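Local structure of BtGH115A (Bacteroides thetaiotaomicron, 5BY3) at residues P38-T42 with K233-I237; V160-G164 with R207-Y211. The protein acts as a family GH115 4-O-methyl-alpha-glucuronidase with specificity for decorated arabinogalactans. The contacts are given in a common frame with arbitrary orientation. Numbering follows the deposited sequence.

Contact 1. Residues P38-T42 with K233-I237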
# COMPACT_ATOMS: atom_id res chain seq x y z
N PRO A 38 0.00 13.03 -25.61
CA PRO A 38 -1.11 13.57 -24.78
C PRO A 38 -0.75 13.83 -23.31
O PRO A 38 -1.12 14.89 -22.74
CB PRO A 38 -2.19 12.48 -24.89
CG PRO A 38 -1.71 11.51 -25.97
CD PRO A 38 -0.51 12.11 -26.64
N VAL A 39 0.02 12.91 -22.74
CA VAL A 39 0.40 12.95 -21.34
C VAL A 39 1.19 14.22 -21.08
O VAL A 39 1.06 14.80 -19.98
CB VAL A 39 1.14 11.64 -20.92
CG1 VAL A 39 2.40 11.40 -21.75
CG2 VAL A 39 1.41 11.61 -19.42
N VAL A 40 1.94 14.69 -22.07
CA VAL A 40 2.70 15.93 -21.90
C VAL A 40 1.71 17.10 -21.82
O VAL A 40 1.80 17.93 -20.92
CB VAL A 40 3.80 16.13 -22.99
CG1 VAL A 40 4.51 17.48 -22.84
CG2 VAL A 40 4.83 15.03 -22.90
N ARG A 41 0.75 17.14 -22.73
CA ARG A 41 -0.21 18.23 -22.76
C ARG A 41 -1.12 18.24 -21.53
O ARG A 41 -1.40 19.29 -20.99
CB ARG A 41 -1.00 18.26 -24.08
CG ARG A 41 -0.43 19.23 -25.14
CD ARG A 41 -0.69 18.78 -26.58
NE ARG A 41 -1.98 18.08 -26.75
CZ ARG A 41 -2.13 16.81 -27.14
NH1 ARG A 41 -1.08 16.04 -27.44
NH2 ARG A 41 -3.36 16.30 -27.24
N THR A 42 -1.50 17.05 -21.06
CA THR A 42 -2.32 16.89 -19.86
C THR A 42 -1.66 17.48 -18.61
O THR A 42 -2.33 18.12 -17.82
CB THR A 42 -2.63 15.42 -19.61
OG1 THR A 42 -3.20 14.86 -20.79
CG2 THR A 42 -3.62 15.28 -18.50
N LYS A 233 -5.88 7.20 -22.17
CA LYS A 233 -4.97 7.60 -23.24
C LYS A 233 -4.54 9.07 -23.05
O LYS A 233 -3.37 9.40 -23.27
CB LYS A 233 -5.63 7.37 -24.61
CG LYS A 233 -4.68 7.32 -25.81
CD LYS A 233 -5.44 7.64 -27.09
CE LYS A 233 -4.74 7.10 -28.32
NZ LYS A 233 -5.14 5.69 -28.64
N LYS A 234 -5.47 9.92 -22.64
CA LYS A 234 -5.21 11.35 -22.42
C LYS A 234 -4.16 11.56 -21.32
O LYS A 234 -3.25 12.39 -21.47
CB LYS A 234 -6.52 12.09 -22.08
CG LYS A 234 -6.48 13.59 -22.29
CD LYS A 234 -7.30 14.37 -21.25
CE LYS A 234 -7.25 15.87 -21.50
NZ LYS A 234 -5.88 16.47 -21.47
N TYR A 235 -4.27 10.74 -20.25
CA TYR A 235 -3.41 10.79 -19.06
C TYR A 235 -2.20 9.86 -19.09
O TYR A 235 -1.35 9.94 -18.20
CB TYR A 235 -4.24 10.57 -17.77
CG TYR A 235 -5.06 11.77 -17.37
CD1 TYR A 235 -6.21 12.15 -18.09
CD2 TYR A 235 -4.70 12.53 -16.27
CE1 TYR A 235 -6.93 13.27 -17.75
CE2 TYR A 235 -5.44 13.63 -15.90
CZ TYR A 235 -6.54 14.01 -16.64
OH TYR A 235 -7.27 15.15 -16.27
N GLY A 236 -2.11 8.99 -20.09
CA GLY A 236 -0.88 8.19 -20.35
C GLY A 236 -0.63 7.12 -19.31
O GLY A 236 0.52 6.91 -18.90
N ILE A 237 -1.70 6.46 -18.89
CA ILE A 237 -1.69 5.49 -17.81
C ILE A 237 -1.77 4.10 -18.42
O ILE A 237 -2.63 3.82 -19.25
CB ILE A 237 -2.95 5.67 -16.89
CG1 ILE A 237 -2.99 7.06 -16.18
CG2 ILE A 237 -3.16 4.48 -15.94
CD1 ILE A 237 -1.83 7.39 -15.24
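Thr-42, with more surface covered than any other residue of this contact, pins the first turn of helix 38-55 to the last turn of helix 228-235. Its OG1 lies 2.6 Å from Lys-234 O and 2.9 Å from Pro-38 O. Thr-42 OG1 also accepts a hydrogen bond from Lys-234 NZ (3.2 Å). Lys-234 thus meets the threonine twice: its CA-to-CB bond points away from the other helix, but the aliphatic chain bends round until the ammonium group reaches the hydroxyl. The methyl of Thr-42 makes a CH-pi contact, CG2 standing 3.6 Å from the centroid of the Tyr-235 ring and almost on its normal. Beside this polar knot, Val-39 brings CG2 to 3.4 Å from Tyr-235 O and CB to 4.0 Å from Gly-236 CA. Gly-236 breaks the helical path with positive phi (71°); an ideal CB there would clash with Val-39 CB, so the close approach depends on a bare backbone. Around the contact, Val-39 rests on Ser-113 and Ala-117 of helix 113-126, whose His-114 hydrogen-bonds to Gly-236 O, while Tyr-235 packs against Glu-197, Glu-201 and Leu-204 of helix 193-205. Two helices of the N-terminal region thereby meet two helices of the TIM barrel.

Contact 2. Residues V160-G164 with R207-Y211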
# COMPACT_ATOMS: atom_id res chain seq x y z
N VAL A 160 11.52 2.11 -9.72
CA VAL A 160 10.65 1.02 -10.20
C VAL A 160 9.99 1.43 -11.51
O VAL A 160 9.54 2.60 -11.66
CB VAL A 160 9.66 0.57 -9.09
CG1 VAL A 160 8.65 -0.48 -9.58
CG2 VAL A 160 10.44 0.05 -7.88
N GLU A 161 9.98 0.50 -12.48
CA GLU A 161 9.58 0.83 -13.87
C GLU A 161 8.06 1.02 -14.05
O GLU A 161 7.63 1.97 -14.74
CB GLU A 161 10.15 -0.17 -14.91
CG GLU A 161 10.31 0.49 -16.28
CD GLU A 161 10.62 -0.44 -17.46
OE1 GLU A 161 10.81 -1.65 -17.28
OE2 GLU A 161 10.68 0.08 -18.60
N TYR A 162 7.28 0.15 -13.43
CA TYR A 162 5.83 0.31 -13.42
C TYR A 162 5.30 0.40 -11.98
O TYR A 162 5.58 -0.47 -11.14
CB TYR A 162 5.15 -0.84 -14.16
CG TYR A 162 5.41 -0.77 -15.63
CD1 TYR A 162 4.61 0.01 -16.46
CD2 TYR A 162 6.50 -1.45 -16.20
CE1 TYR A 162 4.85 0.09 -17.83
CE2 TYR A 162 6.75 -1.37 -17.56
CZ TYR A 162 5.92 -0.61 -18.36
OH TYR A 162 6.14 -0.53 -19.70
N ARG A 163 4.55 1.47 -11.70
CA ARG A 163 4.05 1.65 -10.35
C ARG A 163 2.66 2.18 -10.38
O ARG A 163 2.30 3.05 -11.17
CB ARG A 163 5.01 2.48 -9.49
CG ARG A 163 5.48 3.71 -10.20
CD ARG A 163 6.96 4.09 -10.15
NE ARG A 163 6.90 5.32 -10.95
CZ ARG A 163 7.09 5.38 -12.28
NH1 ARG A 163 7.50 4.31 -12.98
NH2 ARG A 163 6.92 6.54 -12.89
N GLY A 164 1.84 1.62 -9.54
CA GLY A 164 0.45 1.94 -9.71
C GLY A 164 -0.37 1.45 -8.58
O GLY A 164 0.16 0.85 -7.63
N ARG A 207 3.65 10.38 -9.48
CA ARG A 207 4.58 9.80 -10.50
C ARG A 207 4.34 8.32 -10.78
O ARG A 207 5.26 7.60 -11.09
CB ARG A 207 6.08 10.02 -10.19
CG ARG A 207 6.53 11.42 -9.82
CD ARG A 207 6.72 11.47 -8.31
NE ARG A 207 7.70 12.49 -7.95
CZ ARG A 207 8.36 12.56 -6.80
NH1 ARG A 207 8.20 11.66 -5.82
NH2 ARG A 207 9.22 13.55 -6.67
N ALA A 208 3.11 7.88 -10.61
CA ALA A 208 2.72 6.51 -10.87
C ALA A 208 2.32 6.49 -12.34
O ALA A 208 1.96 7.55 -12.92
CB ALA A 208 1.54 6.12 -9.98
N ASN A 209 2.41 5.32 -12.97
CA ASN A 209 2.11 5.23 -14.40
C ASN A 209 1.07 4.20 -14.78
O ASN A 209 0.65 4.17 -15.95
CB ASN A 209 3.39 5.07 -15.25
CG ASN A 209 4.23 3.88 -14.83
OD1 ASN A 209 3.77 2.99 -14.10
ND2 ASN A 209 5.49 3.87 -15.30
N THR A 210 0.65 3.40 -13.80
CA THR A 210 -0.15 2.19 -14.02
C THR A 210 -1.46 2.21 -13.18
O THR A 210 -1.49 2.78 -12.11
CB THR A 210 0.71 0.95 -13.69
OG1 THR A 210 1.93 1.00 -14.46
CG2 THR A 210 -0.01 -0.33 -13.95
N TYR A 211 -2.52 1.57 -13.67
CA TYR A 211 -3.80 1.52 -12.97
C TYR A 211 -4.45 0.18 -13.19
O TYR A 211 -4.48 -0.30 -14.31
CB TYR A 211 -4.72 2.63 -13.49
CG TYR A 211 -6.12 2.73 -12.89
CD1 TYR A 211 -6.34 2.63 -11.52
CD2 TYR A 211 -7.24 3.00 -13.70
CE1 TYR A 211 -7.61 2.72 -10.99
CE2 TYR A 211 -8.49 3.12 -13.19
CZ TYR A 211 -8.69 2.98 -11.82
OH TYR A 211 -9.98 3.10 -11.29
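Asn-209 acts as a side-chain stand-in for a peptide group beside strand 162-166. Its ND2 donates to Glu-161 O (2.9 Å) and its OD1 accepts from Arg-163 N (2.9 Å), both nearly straight, while Thr-210 OG1 donates to the same Asn-209 OD1 (2.7 Å). One carbonyl, Arg-163 O, then serves two successive amides, Asn-209 N at 2.9 Å and Thr-210 N at 3.1 Å, just where the parallel bridge of Gly-164 with Thr-210 begins. Gly-164 CA approaches Thr-210 O to 3.2 Å in a CA-H...O contact, and an ideal CB would collide with that oxygen. The guanidinium of Arg-163 lies with one face over Asn-209 CG. Its NE and NH2 give weak bonds to Arg-207 O (2.8 and 2.7 Å), at the Schellman end of helix 193-205, and its NH1 bonds to Val-160 O (3.0 Å) and to Gln-94 OE1. Gln-94 NE2 adds a second donor to Glu-161 O. Asn and Arg side chains thus match buried main-chain polar groups where pairing with strand 210-212 has not yet started, although Tyr-162 already pairs with strand 429-433, at the N-terminal end of the barrel strands, opposite the end where TIM-barrel active sites lie.

How the contacts relate
From the N terminus, the chain enters contact 1 at 38-42, runs through the N-terminal mixed sheet and helix 113-126, and reaches contact 2 at 160-164, where the first barrel strand opens. Helices 174-182 and 193-205 follow before 207-211 closes contact 2; the 42 residues between form a beta-alpha-beta crossover joining neighbouring parallel barrel strands. Helix 228-235 then brings the chain to 233-237, closing contact 1. The small loop therefore lies wholly within the large one, without crossing. Contact 1 fastens the N-terminal region to the barrel's outer helices; contact 2 belongs to the barrel wall. Their centres are 14 Å apart, and Ile-237 CG2 packs 3.4 Å from Tyr-211 CB.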